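Local coordinates for protein fatty acid synthase 1, isoform A (Drosophila melanogaster, PDB 6FN6) that probably carries out the dehydratase, enoylreductase and ketoreductase steps of long-chain fatty acid synthesis as part of a larger multifunctional enzyme, at residues E924-G937 with A1003-L1015. Residues are numbered along the deposited sequence; the frame is centred on the assembly and turned at random.
Sequences EKSYILVGGLGGFG and ALVGGIFNLAAVL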
ATOM      1  N   GLU A 924      40.029 -19.275  27.740  1.00 42.83           N
ATOM      2  CA  GLU A 924      41.400 -18.808  27.929  1.00 49.58           C
ATOM      3  C   GLU A 924      42.401 -19.955  27.814  1.00 43.88           C
ATOM      4  O   GLU A 924      43.523 -19.862  28.313  1.00 44.28           O
ATOM      5  CB  GLU A 924      41.544 -18.123  29.289  1.00 61.11           C
ATOM      6  CG  GLU A 924      40.678 -16.884  29.446  1.00 69.82           C
ATOM      7  CD  GLU A 924      40.865 -16.204  30.786  1.00 76.52           C
ATOM      8  OE1 GLU A 924      41.477 -16.816  31.686  1.00 80.74           O
ATOM      9  OE2 GLU A 924      40.399 -15.057  30.939  1.00 77.78           O
ATOM     10  N   LYS A 925      41.991 -21.031  27.149  1.00 46.38           N
ATOM     11  CA  LYS A 925      42.866 -22.172  26.910  1.00 42.83           C
ATOM     12  C   LYS A 925      43.008 -22.410  25.411  1.00 39.69           C
ATOM     13  O   LYS A 925      42.184 -21.942  24.621  1.00 40.21           O
ATOM     14  CB  LYS A 925      42.314 -23.427  27.592  1.00 42.35           C
ATOM     15  CG  LYS A 925      42.318 -23.361  29.110  1.00 43.51           C
ATOM     16  CD  LYS A 925      41.917 -24.693  29.724  1.00 43.70           C
ATOM     17  CE  LYS A 925      42.026 -24.663  31.237  1.00 45.49           C
ATOM     18  NZ  LYS A 925      41.686 -25.975  31.846  1.00 47.59           N
ATOM     19  N   SER A 926      44.054 -23.133  25.023  1.00 37.73           N
ATOM     20  CA  SER A 926      44.269 -23.462  23.618  1.00 34.36           C
ATOM     21  C   SER A 926      43.841 -24.897  23.356  1.00 32.24           C
ATOM     22  O   SER A 926      43.767 -25.712  24.278  1.00 32.18           O
ATOM     23  CB  SER A 926      45.735 -23.262  23.225  1.00 37.67           C
ATOM     24  OG  SER A 926      46.602 -24.029  24.041  1.00 39.32           O
ATOM     25  N   TYR A 927      43.547 -25.202  22.098  1.00 33.38           N
ATOM     26  CA  TYR A 927      43.128 -26.545  21.719  1.00 36.48           C
ATOM     27  C   TYR A 927      43.818 -26.971  20.435  1.00 37.92           C
ATOM     28  O   TYR A 927      43.622 -26.382  19.367  1.00 37.94           O
ATOM     29  CB  TYR A 927      41.608 -26.607  21.589  1.00 32.04           C
ATOM     30  CG  TYR A 927      40.942 -26.348  22.916  1.00 32.10           C
ATOM     31  CD1 TYR A 927      40.739 -27.379  23.822  1.00 32.83           C
ATOM     32  CD2 TYR A 927      40.559 -25.065  23.285  1.00 32.74           C
ATOM     33  CE1 TYR A 927      40.149 -27.145  25.047  1.00 35.08           C
ATOM     34  CE2 TYR A 927      39.971 -24.818  24.505  1.00 33.33           C
ATOM     35  CZ  TYR A 927      39.768 -25.858  25.388  1.00 35.01           C
ATOM     36  OH  TYR A 927      39.183 -25.601  26.609  1.00 34.08           O
ATOM     37  N   ILE A 928      44.649 -28.000  20.569  1.00 32.76           N
ATOM     38  CA  ILE A 928      45.459 -28.501  19.476  1.00 33.09           C
ATOM     39  C   ILE A 928      44.706 -29.601  18.754  1.00 33.58           C
ATOM     40  O   ILE A 928      44.248 -30.556  19.375  1.00 34.40           O
ATOM     41  CB  ILE A 928      46.815 -29.013  19.989  1.00 34.97           C
ATOM     42  CG1 ILE A 928      47.550 -27.909  20.752  1.00 35.35           C
ATOM     43  CG2 ILE A 928      47.675 -29.516  18.833  1.00 35.09           C
ATOM     44  CD1 ILE A 928      48.696 -28.424  21.597  1.00 36.57           C
ATOM     45  N   LEU A 929      44.571 -29.455  17.442  1.00 39.89           N
ATOM     46  CA  LEU A 929      43.962 -30.488  16.617  1.00 40.97           C
ATOM     47  C   LEU A 929      44.976 -31.010  15.608  1.00 42.29           C
ATOM     48  O   LEU A 929      45.272 -30.344  14.615  1.00 43.26           O
ATOM     49  CB  LEU A 929      42.719 -29.954  15.900  1.00 40.73           C
ATOM     50  CG  LEU A 929      41.501 -29.677  16.787  1.00 40.48           C
ATOM     51  CD1 LEU A 929      41.621 -28.343  17.504  1.00 38.45           C
ATOM     52  CD2 LEU A 929      40.227 -29.726  15.969  1.00 40.30           C
ATOM     53  N   VAL A 930      45.515 -32.196  15.875  1.00 31.70           N
ATOM     54  CA  VAL A 930      46.474 -32.812  14.971  1.00 32.41           C
ATOM     55  C   VAL A 930      45.725 -33.288  13.739  1.00 32.41           C
ATOM     56  O   VAL A 930      44.786 -34.074  13.843  1.00 32.02           O
ATOM     57  CB  VAL A 930      47.230 -33.970  15.645  1.00 32.69           C
ATOM     58  CG1 VAL A 930      48.291 -34.536  14.710  1.00 33.56           C
ATOM     59  CG2 VAL A 930      47.869 -33.506  16.945  1.00 32.73           C
ATOM     60  N   GLY A 931      46.165 -32.830  12.571  1.00 33.00           N
ATOM     61  CA  GLY A 931      45.423 -33.041  11.342  1.00 34.16           C
ATOM     62  C   GLY A 931      44.158 -32.205  11.351  1.00 35.87           C
ATOM     63  O   GLY A 931      43.092 -32.645  10.918  1.00 36.63           O
ATOM     64  N   GLY A 932      44.286 -30.978  11.842  1.00 37.85           N
ATOM     65  CA  GLY A 932      43.132 -30.137  12.082  1.00 36.90           C
ATOM     66  C   GLY A 932      42.507 -29.498  10.857  1.00 37.32           C
ATOM     67  O   GLY A 932      41.386 -28.999  10.936  1.00 36.99           O
ATOM     68  N   LEU A 933      43.207 -29.520   9.726  1.00 32.49           N
ATOM     69  CA  LEU A 933      42.707 -28.866   8.518  1.00 35.92           C
ATOM     70  C   LEU A 933      41.998 -29.839   7.577  1.00 40.67           C
ATOM     71  O   LEU A 933      41.506 -29.442   6.519  1.00 42.86           O
ATOM     72  CB  LEU A 933      43.847 -28.164   7.776  1.00 36.34           C
ATOM     73  CG  LEU A 933      44.311 -26.809   8.325  1.00 33.92           C
ATOM     74  CD1 LEU A 933      45.444 -26.259   7.481  1.00 35.16           C
ATOM     75  CD2 LEU A 933      43.172 -25.796   8.387  1.00 33.33           C
ATOM     76  N   GLY A 934      41.942 -31.111   7.957  1.00 32.84           N
ATOM     77  CA  GLY A 934      41.170 -32.084   7.209  1.00 33.06           C
ATOM     78  C   GLY A 934      39.686 -31.828   7.391  1.00 32.32           C
ATOM     79  O   GLY A 934      39.294 -30.973   8.188  1.00 31.61           O
ATOM     80  N   GLY A 935      38.860 -32.542   6.635  1.00 42.78           N
ATOM     81  CA  GLY A 935      37.421 -32.374   6.718  1.00 41.48           C
ATOM     82  C   GLY A 935      36.903 -32.460   8.141  1.00 38.64           C
ATOM     83  O   GLY A 935      36.251 -31.541   8.632  1.00 38.38           O
ATOM     84  N   PHE A 936      37.194 -33.577   8.797  1.00 32.43           N
ATOM     85  CA  PHE A 936      36.807 -33.796  10.186  1.00 31.57           C
ATOM     86  C   PHE A 936      37.304 -32.672  11.091  1.00 30.10           C
ATOM     87  O   PHE A 936      36.546 -32.122  11.886  1.00 29.53           O
ATOM     88  CB  PHE A 936      37.349 -35.146  10.669  1.00 39.35           C
ATOM     89  CG  PHE A 936      36.757 -35.612  11.971  1.00 47.96           C
ATOM     90  CD1 PHE A 936      37.199 -35.091  13.178  1.00 51.63           C
ATOM     91  CD2 PHE A 936      35.761 -36.573  11.987  1.00 52.11           C
ATOM     92  CE1 PHE A 936      36.655 -35.521  14.376  1.00 53.59           C
ATOM     93  CE2 PHE A 936      35.213 -37.007  13.182  1.00 54.75           C
ATOM     94  CZ  PHE A 936      35.660 -36.478  14.377  1.00 55.03           C
ATOM     95  N   GLY A 937      38.588 -32.349  10.969  1.00 35.52           N
ATOM     96  CA  GLY A 937      39.219 -31.343  11.805  1.00 32.34           C
ATOM     97  C   GLY A 937      38.552 -29.980  11.769  1.00 29.78           C
ATOM     98  O   GLY A 937      38.374 -29.342  12.806  1.00 29.39           O
ATOM     99  N   ALA A1003      48.407 -19.907  24.954  1.00 38.04           N
ATOM    100  CA  ALA A1003      47.441 -20.036  26.031  1.00 37.65           C
ATOM    101  C   ALA A1003      47.518 -21.463  26.542  1.00 37.02           C
ATOM    102  O   ALA A1003      47.750 -22.389  25.764  1.00 36.35           O
ATOM    103  CB  ALA A1003      46.036 -19.708  25.551  1.00 36.86           C
ATOM    104  N   LEU A1004      47.333 -21.643  27.845  1.00 37.35           N
ATOM    105  CA  LEU A1004      47.470 -22.961  28.445  1.00 36.96           C
ATOM    106  C   LEU A1004      46.572 -23.966  27.736  1.00 43.58           C
ATOM    107  O   LEU A1004      45.372 -23.737  27.565  1.00 43.27           O
ATOM    108  CB  LEU A1004      47.149 -22.906  29.936  1.00 37.56           C
ATOM    109  CG  LEU A1004      48.073 -21.992  30.749  1.00 40.97           C
ATOM    110  CD1 LEU A1004      47.651 -21.952  32.204  1.00 42.02           C
ATOM    111  CD2 LEU A1004      49.528 -22.417  30.629  1.00 40.32           C
ATOM    112  N   VAL A1005      47.171 -25.078  27.322  1.00 43.90           N
ATOM    113  CA  VAL A1005      46.473 -26.111  26.567  1.00 41.08           C
ATOM    114  C   VAL A1005      45.381 -26.752  27.417  1.00 39.44           C
ATOM    115  O   VAL A1005      45.630 -27.198  28.539  1.00 39.19           O
ATOM    116  CB  VAL A1005      47.461 -27.172  26.049  1.00 42.28           C
ATOM    117  CG1 VAL A1005      46.732 -28.259  25.265  1.00 43.65           C
ATOM    118  CG2 VAL A1005      48.527 -26.525  25.188  1.00 42.70           C
ATOM    119  N   GLY A1006      44.166 -26.773  26.877  1.00 35.56           N
ATOM    120  CA  GLY A1006      43.031 -27.370  27.558  1.00 33.44           C
ATOM    121  C   GLY A1006      42.646 -28.717  26.974  1.00 34.42           C
ATOM    122  O   GLY A1006      42.043 -29.547  27.655  1.00 36.33           O
ATOM    123  N   GLY A1007      43.000 -28.937  25.711  1.00 31.48           N
ATOM    124  CA  GLY A1007      42.659 -30.173  25.033  1.00 31.03           C
ATOM    125  C   GLY A1007      43.546 -30.479  23.840  1.00 31.17           C
ATOM    126  O   GLY A1007      44.017 -29.575  23.149  1.00 31.13           O
ATOM    127  N   ILE A1008      43.770 -31.772  23.611  1.00 32.88           N
ATOM    128  CA  ILE A1008      44.534 -32.255  22.469  1.00 31.25           C
ATOM    129  C   ILE A1008      43.686 -33.277  21.728  1.00 30.61           C
ATOM    130  O   ILE A1008      43.230 -34.257  22.312  1.00 30.57           O
ATOM    131  CB  ILE A1008      45.892 -32.850  22.914  1.00 31.60           C
ATOM    132  CG1 ILE A1008      46.789 -31.744  23.470  1.00 32.16           C
ATOM    133  CG2 ILE A1008      46.586 -33.582  21.754  1.00 31.79           C
ATOM    134  CD1 ILE A1008      48.081 -32.238  24.083  1.00 32.84           C
ATOM    135  N   PHE A1009      43.460 -33.030  20.446  1.00 30.45           N
ATOM    136  CA  PHE A1009      42.654 -33.921  19.621  1.00 34.16           C
ATOM    137  C   PHE A1009      43.497 -34.514  18.499  1.00 34.74           C
ATOM    138  O   PHE A1009      44.072 -33.789  17.689  1.00 34.19           O
ATOM    139  CB  PHE A1009      41.442 -33.177  19.049  1.00 33.14           C
ATOM    140  CG  PHE A1009      40.611 -32.488  20.091  1.00 30.85           C
ATOM    141  CD1 PHE A1009      39.511 -33.119  20.650  1.00 31.43           C
ATOM    142  CD2 PHE A1009      40.927 -31.209  20.514  1.00 30.05           C
ATOM    143  CE1 PHE A1009      38.744 -32.488  21.612  1.00 30.02           C
ATOM    144  CE2 PHE A1009      40.165 -30.575  21.477  1.00 29.69           C
ATOM    145  CZ  PHE A1009      39.073 -31.214  22.026  1.00 29.42           C
ATOM    146  N   ASN A1010      43.583 -35.841  18.478  1.00 37.68           N
ATOM    147  CA  ASN A1010      44.370 -36.549  17.479  1.00 44.69           C
ATOM    148  C   ASN A1010      43.447 -37.109  16.412  1.00 42.85           C
ATOM    149  O   ASN A1010      42.478 -37.802  16.720  1.00 44.15           O
ATOM    150  CB  ASN A1010      45.182 -37.671  18.124  1.00 53.12           C
ATOM    151  CG  ASN A1010      46.162 -37.157  19.154  1.00 57.51           C
ATOM    152  OD1 ASN A1010      45.822 -37.001  20.327  1.00 58.52           O
ATOM    153  ND2 ASN A1010      47.387 -36.883  18.718  1.00 59.33           N
ATOM    154  N   LEU A1011      43.755 -36.807  15.155  1.00 40.40           N
ATOM    155  CA  LEU A1011      42.884 -37.183  14.051  1.00 40.94           C
ATOM    156  C   LEU A1011      43.583 -38.100  13.053  1.00 45.53           C
ATOM    157  O   LEU A1011      44.413 -37.660  12.259  1.00 43.22           O
ATOM    158  CB  LEU A1011      42.371 -35.925  13.348  1.00 38.71           C
ATOM    159  CG  LEU A1011      41.813 -34.861  14.301  1.00 39.72           C
ATOM    160  CD1 LEU A1011      41.338 -33.636  13.549  1.00 41.28           C
ATOM    161  CD2 LEU A1011      40.684 -35.420  15.151  1.00 42.17           C
ATOM    162  N   ALA A1012      43.242 -39.383  13.114  1.00 83.25           N
ATOM    163  CA  ALA A1012      43.676 -40.350  12.114  1.00 86.73           C
ATOM    164  C   ALA A1012      42.589 -40.531  11.057  1.00 90.57           C
ATOM    165  O   ALA A1012      42.738 -41.329  10.132  1.00 85.40           O
ATOM    166  CB  ALA A1012      44.005 -41.683  12.768  1.00 83.87           C
ATOM    167  N   ALA A1013      41.488 -39.799  11.211  1.00 89.17           N
ATOM    168  CA  ALA A1013      40.335 -39.955  10.332  1.00 89.90           C
ATOM    169  C   ALA A1013      40.514 -39.236   8.999  1.00 98.43           C
ATOM    170  O   ALA A1013      39.833 -39.549   8.025  1.00100.47           O
ATOM    171  CB  ALA A1013      39.082 -39.452  11.031  1.00 84.15           C
ATOM    172  N   VAL A1014      41.426 -38.270   8.957  1.00103.00           N
ATOM    173  CA  VAL A1014      41.630 -37.472   7.752  1.00107.55           C
ATOM    174  C   VAL A1014      42.471 -38.264   6.760  1.00106.78           C
ATOM    175  O   VAL A1014      43.289 -39.094   7.154  1.00107.50           O
ATOM    176  CB  VAL A1014      42.278 -36.107   8.072  1.00110.03           C
ATOM    177  CG1 VAL A1014      41.391 -35.309   9.024  1.00107.49           C
ATOM    178  CG2 VAL A1014      43.680 -36.285   8.653  1.00112.08           C
ATOM    179  N   LEU A1015      42.268 -38.009   5.472  1.00101.55           N
ATOM    180  CA  LEU A1015      42.984 -38.743   4.436  1.00101.90           C
ATOM    181  C   LEU A1015      42.886 -38.026   3.094  1.00104.52           C
ATOM    182  O   LEU A1015      41.807 -37.593   2.685  1.00105.39           O
ATOM    183  CB  LEU A1015      42.430 -40.165   4.318  1.00 99.36           C
ATOM    184  CG  LEU A1015      43.325 -41.258   3.727  1.00 98.32           C
ATOM    185  CD1 LEU A1015      44.675 -41.340   4.431  1.00 97.95           C
ATOM    186  CD2 LEU A1015      42.610 -42.599   3.799  1.00 96.45           C
TER
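S926-V930 and V1005-L1011 run side by side as parallel strands in the Rossmann-type fold of the ketoreductase (KR) domain, their axes 4.8 Å apart. A beta bulge shifts the register between S926 and Y927. There S926 OG, at chi1 57° wedged between its backbone N and carbonyl carbon, donates a 2.6 Å hydrogen bond to A1003 O from above the carbonyl plane. Replacing S926 by an alanine removes this donor and a weak bond to S999 O, and is likely to loosen the tie to the end of helix 989-1002. K925 stretches its chain past G1006, CD lying 3.6 Å from G1006 CA, and reaches a salt bridge with D1054.

On one face the ring of Y927 lies obliquely against the side-chain-free backbone of G1006 and G1007, with CD1 3.3 Å from G1007 N; its hydroxyl is hydrogen-bonded to H922 N. Next along this face, L929 and F1009 lie side by side, L929 CG against F1009 CD2 (4.1 Å). On the other face the side chains of I928 and V1005 cross at about a right angle, I928 CD1 lying 4.1 Å from V1005 CG2.

Beyond V930, G932, G934 and G937 match the GxGxxG pattern of nucleotide-binding turns, consistent with a cofactor site. L1011 packs against the turn: with CG anti to its carbonyl carbon (chi1 -48°), L1011 CD2 meets F936 CD1, and L1011 CD1 lies 3.6 Å from G937 CA.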